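Local coordinates for ABC transporter, substrate binding protein (Aeropyrum pernix, PDB 3EAF) that probably binds a small solute outside the membrane and delivers it to an ABC transporter, as a two-lobed periplasmic-binding-protein-like receptor that also holds a magnesium ion, at residues 67-70 / 71-74; 132-135 / 136-140; 340-343 / 344-347. All blocks are in the same frame, centred on the assembly; numbering follows the deposited sequence.

Contact 1. Residues 67-70 / 71-74; sequences YYRE and FRDR
Glu70 and Arg74, four residues apart on one helix, each carry CG anti to the backbone N (chi1 180° and 178°), and since both chains then run on extended they lie side by side and point the same way. Their ends meet as a salt bridge, Arg74 NH1 standing 3.2 Å from Glu70 OE2, but the hydrogen bond is weak and bent, with the carboxylate and guanidinium planes turned 42° apart. Glu70 OE1 has a stronger partner in Arg55 of strand 47-56, which ties the helix to the sheet.

Arg72 is held more firmly. A bend at its third torsion brings the guanidinium side-on to Asp73, with NE 3.0 Å from Asp73 OD1 and NH2 3.1 Å from Asp73 OD2. Both bonds are nearly straight and lie close to the guanidinium plane; OD2 is met on its syn side, OD1 from above the carboxylate plane. The remaining nitrogen, NH1, passes obliquely 3.8 Å from Tyr68 CE2 and pairs with Asp98 of helix 85-98, whose OD2 also bonds Tyr68 OH. Two carboxylates thus fix the rotation of the guanidinium and would be expected to balance its charge.

On the inner side, Phe71 N donates to Tyr67 O over 2.8 Å, and the same oxygen sits over one face of the Phe71 ring, 3.2 Å from CG. That ring packs on Ile53 and Ile80. Apolar residues facing the strands, with charged ones along the flanks and outer side, mark an amphipathic helix in a beta-alpha-beta crossover linking parallel strands 47-56 and 79-82, which flank strand 3-11, in a Rossmann-like lobe.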
loop_
_atom_site.group_PDB
_atom_site.type_symbol
_atom_site.label_atom_id
_atom_site.label_comp_id
_atom_site.label_asym_id
_atom_site.label_seq_id
_atom_site.Cartn_x
_atom_site.Cartn_y
_atom_site.Cartn_z
ATOM N N TYR A 67 -10.537 -6.168 -17.862
ATOM C CA TYR A 67 -11.455 -6.233 -16.724
ATOM C C TYR A 67 -12.053 -4.876 -16.359
ATOM O O TYR A 67 -13.182 -4.813 -15.866
ATOM C CB TYR A 67 -10.790 -6.875 -15.508
ATOM C CG TYR A 67 -10.529 -8.360 -15.649
ATOM C CD1 TYR A 67 -11.403 -9.184 -16.360
ATOM C CD2 TYR A 67 -9.415 -8.950 -15.051
ATOM C CE1 TYR A 67 -11.165 -10.554 -16.483
ATOM C CE2 TYR A 67 -9.181 -10.315 -15.158
ATOM C CZ TYR A 67 -10.055 -11.108 -15.883
ATOM O OH TYR A 67 -9.825 -12.462 -15.996
ATOM N N TYR A 68 -11.306 -3.801 -16.604
ATOM C CA TYR A 68 -11.834 -2.449 -16.411
ATOM C C TYR A 68 -13.021 -2.179 -17.333
ATOM O O TYR A 68 -14.058 -1.683 -16.892
ATOM C CB TYR A 68 -10.770 -1.367 -16.638
ATOM C CG TYR A 68 -11.374 0.021 -16.530
ATOM C CD1 TYR A 68 -11.687 0.561 -15.279
ATOM C CD2 TYR A 68 -11.684 0.772 -17.672
ATOM C CE1 TYR A 68 -12.272 1.819 -15.163
ATOM C CE2 TYR A 68 -12.276 2.045 -17.560
ATOM C CZ TYR A 68 -12.563 2.556 -16.304
ATOM O OH TYR A 68 -13.134 3.802 -16.162
ATOM N N ARG A 69 -12.850 -2.501 -18.616
ATOM C CA ARG A 69 -13.923 -2.351 -19.590
ATOM C C ARG A 69 -15.135 -3.215 -19.212
ATOM O O ARG A 69 -16.260 -2.751 -19.302
ATOM C CB ARG A 69 -13.431 -2.615 -21.019
ATOM C CG ARG A 69 -12.461 -1.534 -21.536
ATOM C CD ARG A 69 -12.154 -1.655 -23.035
ATOM N NE ARG A 69 -11.523 -2.932 -23.381
ATOM C CZ ARG A 69 -10.208 -3.154 -23.387
ATOM N NH1 ARG A 69 -9.350 -2.186 -23.062
ATOM N NH2 ARG A 69 -9.746 -4.352 -23.718
ATOM N N GLU A 70 -14.888 -4.440 -18.745
ATOM C CA GLU A 70 -15.941 -5.318 -18.226
ATOM C C GLU A 70 -16.674 -4.708 -17.024
ATOM O O GLU A 70 -17.906 -4.682 -16.995
ATOM C CB GLU A 70 -15.383 -6.701 -17.852
ATOM C CG GLU A 70 -16.447 -7.657 -17.294
ATOM C CD GLU A 70 -15.926 -9.056 -16.976
ATOM O OE1 GLU A 70 -14.756 -9.203 -16.561
ATOM O OE2 GLU A 70 -16.707 -10.021 -17.119
ATOM N N PHE A 71 -15.918 -4.233 -16.033
ATOM C CA PHE A 71 -16.507 -3.556 -14.871
ATOM C C PHE A 71 -17.434 -2.418 -15.313
ATOM O O PHE A 71 -18.568 -2.322 -14.845
ATOM C CB PHE A 71 -15.424 -2.986 -13.936
ATOM C CG PHE A 71 -14.673 -4.020 -13.132
ATOM C CD1 PHE A 71 -15.237 -5.255 -12.825
ATOM C CD2 PHE A 71 -13.401 -3.726 -12.638
ATOM C CE1 PHE A 71 -14.529 -6.190 -12.061
ATOM C CE2 PHE A 71 -12.687 -4.651 -11.881
ATOM C CZ PHE A 71 -13.251 -5.887 -11.590
ATOM N N ARG A 72 -16.943 -1.563 -16.211
ATOM C CA ARG A 72 -17.690 -0.381 -16.656
ATOM C C ARG A 72 -18.865 -0.727 -17.576
ATOM O O ARG A 72 -19.992 -0.276 -17.352
ATOM C CB ARG A 72 -16.761 0.611 -17.371
ATOM C CG ARG A 72 -17.464 1.878 -17.868
ATOM C CD ARG A 72 -16.586 2.674 -18.822
ATOM N NE ARG A 72 -16.331 1.953 -20.066
ATOM C CZ ARG A 72 -15.271 2.136 -20.852
ATOM N NH1 ARG A 72 -14.332 3.023 -20.541
ATOM N NH2 ARG A 72 -15.149 1.417 -21.953
ATOM N N ASP A 73 -18.588 -1.518 -18.613
ATOM C CA ASP A 73 -19.547 -1.724 -19.700
ATOM C C ASP A 73 -20.579 -2.800 -19.397
ATOM O O ASP A 73 -21.762 -2.624 -19.694
ATOM C CB ASP A 73 -18.826 -2.014 -21.023
ATOM C CG ASP A 73 -18.079 -0.803 -21.562
ATOM O OD1 ASP A 73 -18.490 0.344 -21.277
ATOM O OD2 ASP A 73 -17.080 -0.998 -22.281
ATOM N N ARG A 74 -20.128 -3.902 -18.801
ATOM C CA ARG A 74 -21.023 -4.975 -18.397
ATOM C C ARG A 74 -21.732 -4.667 -17.072
ATOM O O ARG A 74 -22.949 -4.790 -16.982
ATOM C CB ARG A 74 -20.273 -6.312 -18.319
ATOM C CG ARG A 74 -21.125 -7.463 -17.852
ATOM C CD ARG A 74 -20.384 -8.776 -17.908
ATOM N NE ARG A 74 -21.156 -9.847 -17.276
ATOM C CZ ARG A 74 -20.722 -11.097 -17.128
ATOM N NH1 ARG A 74 -19.519 -11.442 -17.563
ATOM N NH2 ARG A 74 -21.491 -12.002 -16.546
#

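Contact 2. Residues 132-135 / 136-140; sequences LAFL and ASEFG
Phe134, Glu138 and Phe139 form a small cluster at the C-terminal end of helix 124-139, and their conformations decide how it packs. Phe134 places CG anti to the backbone N (chi1 160°), which carries the ring along the helix toward the following turn. There Glu138 CB lies over one face of the ring, offset toward the rim, 4.2 Å from Phe134 CE1. The Glu138 chain then bends at its second torsion (69°) and lays CG above the centre of the Phe139 ring, 3.6 Å from its plane. The aliphatic part of an acidic side chain is therefore in contact with two aromatic rings. The rings themselves meet obliquely, Phe134 CE2 to Phe139 CE2 at 4.2 Å.

On its other flank Phe139 has CD2 at 3.7 Å from Leu135 O. That carbonyl accepts the Phe139 N-H over 2.9 Å, while Leu135 CD1 touches Phe139 CD2 loosely, at 4.4 Å.

Ser137 works on a different side of the helix. Its OG donates to Ala133 O over 3.1 Å, reaching it from the face opposite to that used by Ser137 N at 2.9 Å. One carbonyl oxygen is thus gripped twice by a single residue.

The helix ends with Phe139; Gly140, the first residue beyond it, has a positive phi that turns the chain toward strand 142-148, and its O bonds Tyr202 OH. Inward, Leu132 and Leu135 rest on Leu229 of strand 227-230, Phe139 meets Tyr202 and Phe227, and Phe134 packs against Phe252 of strand 251-255 and edge-to-face with Phe369 of strand 363-369.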
loop_
_atom_site.group_PDB
_atom_site.type_symbol
_atom_site.label_atom_id
_atom_site.label_comp_id
_atom_site.label_asym_id
_atom_site.label_seq_id
_atom_site.Cartn_x
_atom_site.Cartn_y
_atom_site.Cartn_z
ATOM N N LEU A 132 13.199 6.684 5.643
ATOM C CA LEU A 132 14.618 7.027 5.516
ATOM C C LEU A 132 15.050 8.072 6.547
ATOM O O LEU A 132 16.182 8.031 7.040
ATOM C CB LEU A 132 14.935 7.490 4.090
ATOM C CG LEU A 132 14.866 6.386 3.024
ATOM C CD1 LEU A 132 14.777 6.983 1.624
ATOM C CD2 LEU A 132 16.050 5.404 3.144
ATOM N N ALA A 133 14.140 9.000 6.861
ATOM C CA ALA A 133 14.321 9.966 7.948
ATOM C C ALA A 133 14.455 9.245 9.279
ATOM O O ALA A 133 15.302 9.612 10.110
ATOM C CB ALA A 133 13.152 10.955 7.988
ATOM N N PHE A 134 13.625 8.218 9.484
ATOM C CA PHE A 134 13.760 7.340 10.651
ATOM C C PHE A 134 15.180 6.771 10.741
ATOM O O PHE A 134 15.813 6.839 11.801
ATOM C CB PHE A 134 12.738 6.188 10.645
ATOM C CG PHE A 134 13.144 5.031 11.523
ATOM C CD1 PHE A 134 12.898 5.061 12.895
ATOM C CD2 PHE A 134 13.837 3.948 10.989
ATOM C CE1 PHE A 134 13.308 4.014 13.714
ATOM C CE2 PHE A 134 14.258 2.899 11.802
ATOM C CZ PHE A 134 13.989 2.926 13.162
ATOM N N LEU A 135 15.667 6.211 9.632
ATOM C CA LEU A 135 17.014 5.632 9.571
ATOM C C LEU A 135 18.095 6.658 9.889
ATOM O O LEU A 135 19.005 6.384 10.671
ATOM C CB LEU A 135 17.283 5.023 8.188
ATOM C CG LEU A 135 17.419 3.508 7.977
ATOM C CD1 LEU A 135 16.453 2.692 8.805
ATOM C CD2 LEU A 135 17.272 3.181 6.496
ATOM N N ALA A 136 17.986 7.835 9.275
ATOM C CA ALA A 136 18.986 8.894 9.431
ATOM C C ALA A 136 19.042 9.432 10.862
ATOM O O ALA A 136 20.122 9.703 11.382
ATOM C CB ALA A 136 18.722 10.025 8.441
ATOM N N SER A 137 17.881 9.563 11.496
ATOM C CA SER A 137 17.794 10.104 12.851
ATOM C C SER A 137 18.197 9.084 13.910
ATOM O O SER A 137 18.804 9.432 14.922
ATOM C CB SER A 137 16.383 10.618 13.126
ATOM O OG SER A 137 16.090 11.711 12.270
ATOM N N GLU A 138 17.857 7.826 13.665
ATOM C CA GLU A 138 18.131 6.756 14.607
ATOM C C GLU A 138 19.581 6.273 14.529
ATOM O O GLU A 138 20.196 5.985 15.556
ATOM C CB GLU A 138 17.140 5.601 14.378
ATOM C CG GLU A 138 17.227 4.449 15.380
ATOM C CD GLU A 138 16.761 4.812 16.782
ATOM O OE1 GLU A 138 16.076 5.845 16.971
ATOM O OE2 GLU A 138 17.087 4.038 17.705
ATOM N N PHE A 139 20.134 6.202 13.319
ATOM C CA PHE A 139 21.441 5.568 13.120
ATOM C C PHE A 139 22.517 6.494 12.555
ATOM O O PHE A 139 23.691 6.110 12.466
ATOM C CB PHE A 139 21.303 4.300 12.254
ATOM C CG PHE A 139 20.368 3.272 12.829
ATOM C CD1 PHE A 139 20.724 2.546 13.962
ATOM C CD2 PHE A 139 19.130 3.031 12.237
ATOM C CE1 PHE A 139 19.857 1.595 14.502
ATOM C CE2 PHE A 139 18.259 2.089 12.761
ATOM C CZ PHE A 139 18.622 1.364 13.896
ATOM N N GLY A 140 22.112 7.703 12.171
ATOM C CA GLY A 140 23.046 8.709 11.693
ATOM C C GLY A 140 23.035 8.900 10.188
ATOM O O GLY A 140 22.423 8.120 9.441
#

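Contact 3. Residues 340-343 / 344-347; sequences DYEP and GFHL. With MG (magnesium ion), chain C.
Phe345 N donates to Glu342 O over 2.9 Å, from above the carbonyl plane, and closes a type II beta turn in which Gly344 adopts a positive phi that would jam any side chain against Pro343 O. The return bond, Glu342 N to Phe345 O at 3.4 Å, is weak; with the first it makes Glu342 and Phe345 a single antiparallel hydrogen-bonded pair. The His346 ring adds a close edge contact, its CD2 lying 3.1 Å from Glu342 O.

Tyr341 sets its ring edge against His346, with CD1 3.2 Å from His346 O and 3.6 Å from His346 CB. An alanine here would keep the backbone ligand of the metal, but is likely to open a gap beside His346 and leave Phe118 without its edge-to-face partner.

On the outer side, a magnesium ion is bound by Asp340 OD1 at 2.5 Å, Tyr341 O at 2.3 Å, three waters and Glu325 O. One of those waters also accepts from Tyr341 N.

The loop runs from helix 317-326 toward strand 352-357. His346 bonds Glu325 at the end of that helix and Asn117 O, and stacks on Phe118, both of strand 117-118, while Phe345 packs on helix 377-382.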
loop_
_atom_site.group_PDB
_atom_site.type_symbol
_atom_site.label_atom_id
_atom_site.label_comp_id
_atom_site.label_asym_id
_atom_site.label_seq_id
_atom_site.Cartn_x
_atom_site.Cartn_y
_atom_site.Cartn_z
ATOM N N ASP A 340 -7.759 12.670 5.200
ATOM C CA ASP A 340 -8.368 13.892 4.714
ATOM C C ASP A 340 -7.798 14.212 3.329
ATOM O O ASP A 340 -6.580 14.300 3.163
ATOM C CB ASP A 340 -8.083 15.025 5.706
ATOM C CG ASP A 340 -8.957 16.247 5.483
ATOM O OD1 ASP A 340 -9.816 16.244 4.566
ATOM O OD2 ASP A 340 -8.773 17.226 6.242
ATOM N N TYR A 341 -8.686 14.375 2.349
ATOM C CA TYR A 341 -8.295 14.585 0.955
ATOM C C TYR A 341 -8.630 15.987 0.441
ATOM O O TYR A 341 -9.746 16.473 0.608
ATOM C CB TYR A 341 -8.978 13.565 0.035
ATOM C CG TYR A 341 -8.660 12.124 0.323
ATOM C CD1 TYR A 341 -7.381 11.607 0.098
ATOM C CD2 TYR A 341 -9.648 11.259 0.796
ATOM C CE1 TYR A 341 -7.094 10.269 0.343
ATOM C CE2 TYR A 341 -9.371 9.929 1.046
ATOM C CZ TYR A 341 -8.097 9.437 0.823
ATOM O OH TYR A 341 -7.832 8.108 1.081
ATOM N N GLU A 342 -7.657 16.603 -0.220
ATOM C CA GLU A 342 -7.830 17.901 -0.849
ATOM C C GLU A 342 -8.201 17.727 -2.323
ATOM O O GLU A 342 -7.568 16.929 -3.022
ATOM C CB GLU A 342 -6.515 18.683 -0.728
ATOM C CG GLU A 342 -6.463 19.977 -1.503
ATOM C CD GLU A 342 -5.164 20.737 -1.309
ATOM O OE1 GLU A 342 -4.426 20.444 -0.341
ATOM O OE2 GLU A 342 -4.885 21.630 -2.136
ATOM N N PRO A 343 -9.213 18.478 -2.810
ATOM C CA PRO A 343 -9.466 18.474 -4.255
ATOM C C PRO A 343 -8.196 18.887 -5.004
ATOM O O PRO A 343 -7.578 19.885 -4.652
ATOM C CB PRO A 343 -10.571 19.524 -4.424
ATOM C CG PRO A 343 -11.257 19.568 -3.092
ATOM C CD PRO A 343 -10.159 19.352 -2.087
ATOM N N GLY A 344 -7.792 18.094 -5.993
ATOM C CA GLY A 344 -6.542 18.341 -6.730
ATOM C C GLY A 344 -5.286 17.730 -6.117
ATOM O O GLY A 344 -4.240 17.696 -6.762
ATOM N N PHE A 345 -5.376 17.253 -4.874
ATOM C CA PHE A 345 -4.219 16.694 -4.169
ATOM C C PHE A 345 -4.675 15.729 -3.070
ATOM O O PHE A 345 -4.781 16.113 -1.904
ATOM C CB PHE A 345 -3.368 17.829 -3.582
ATOM C CG PHE A 345 -1.958 17.423 -3.208
ATOM C CD1 PHE A 345 -1.017 17.124 -4.191
ATOM C CD2 PHE A 345 -1.570 17.364 -1.877
ATOM C CE1 PHE A 345 0.286 16.765 -3.845
ATOM C CE2 PHE A 345 -0.270 17.002 -1.525
ATOM C CZ PHE A 345 0.656 16.706 -2.512
ATOM N N HIS A 346 -4.945 14.478 -3.444
ATOM C CA HIS A 346 -5.546 13.500 -2.517
ATOM C C HIS A 346 -4.565 12.835 -1.555
ATOM O O HIS A 346 -4.593 11.609 -1.392
ATOM C CB HIS A 346 -6.313 12.411 -3.284
ATOM C CG HIS A 346 -7.496 12.916 -4.049
ATOM N ND1 HIS A 346 -8.035 12.232 -5.115
ATOM C CD2 HIS A 346 -8.253 14.027 -3.892
ATOM C CE1 HIS A 346 -9.065 12.908 -5.594
ATOM N NE2 HIS A 346 -9.217 14.003 -4.870
ATOM N N LEU A 347 -3.720 13.631 -0.899
ATOM C CA LEU A 347 -2.781 13.100 0.102
ATOM C C LEU A 347 -3.473 12.877 1.447
ATOM O O LEU A 347 -3.823 13.836 2.137
ATOM C CB LEU A 347 -1.549 14.006 0.262
ATOM C CG LEU A 347 -0.427 13.506 1.187
ATOM C CD1 LEU A 347 0.169 12.182 0.684
ATOM C CD2 LEU A 347 0.673 14.557 1.371
HETATM MG MG MG C . -11.057 16.820 2.443
HETATM O O HOH W 1 -11.478 14.558 2.605
HETATM O O HOH W 2 -4.960 16.066 1.515
HETATM O O HOH W 3 -12.489 18.213 3.960
HETATM O O HOH W 4 -9.496 18.845 2.674
#

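Overall arrangement
Contacts 1 and 2 are the last two turns or so of an amphipathic helix, yet serve different sheets and lie on opposite sides of the chain's centre, about 45 Å apart between centres. Contact 1 belongs to the six-stranded lobe and keeps paired charges toward the surface; contact 2 backs the seven-stranded sheet, where aromatic packing takes over. Each buries only its inward side. Contact 3 has no regular helix or strand; a beta turn with a single bridge shapes it, and a metal is bound beside it. Mostly at the surface, with only Tyr341 and His346 buried, it joins the lobes: the loop feeds the seven-stranded sheet while those rings rest on an edge strand of the six-stranded one.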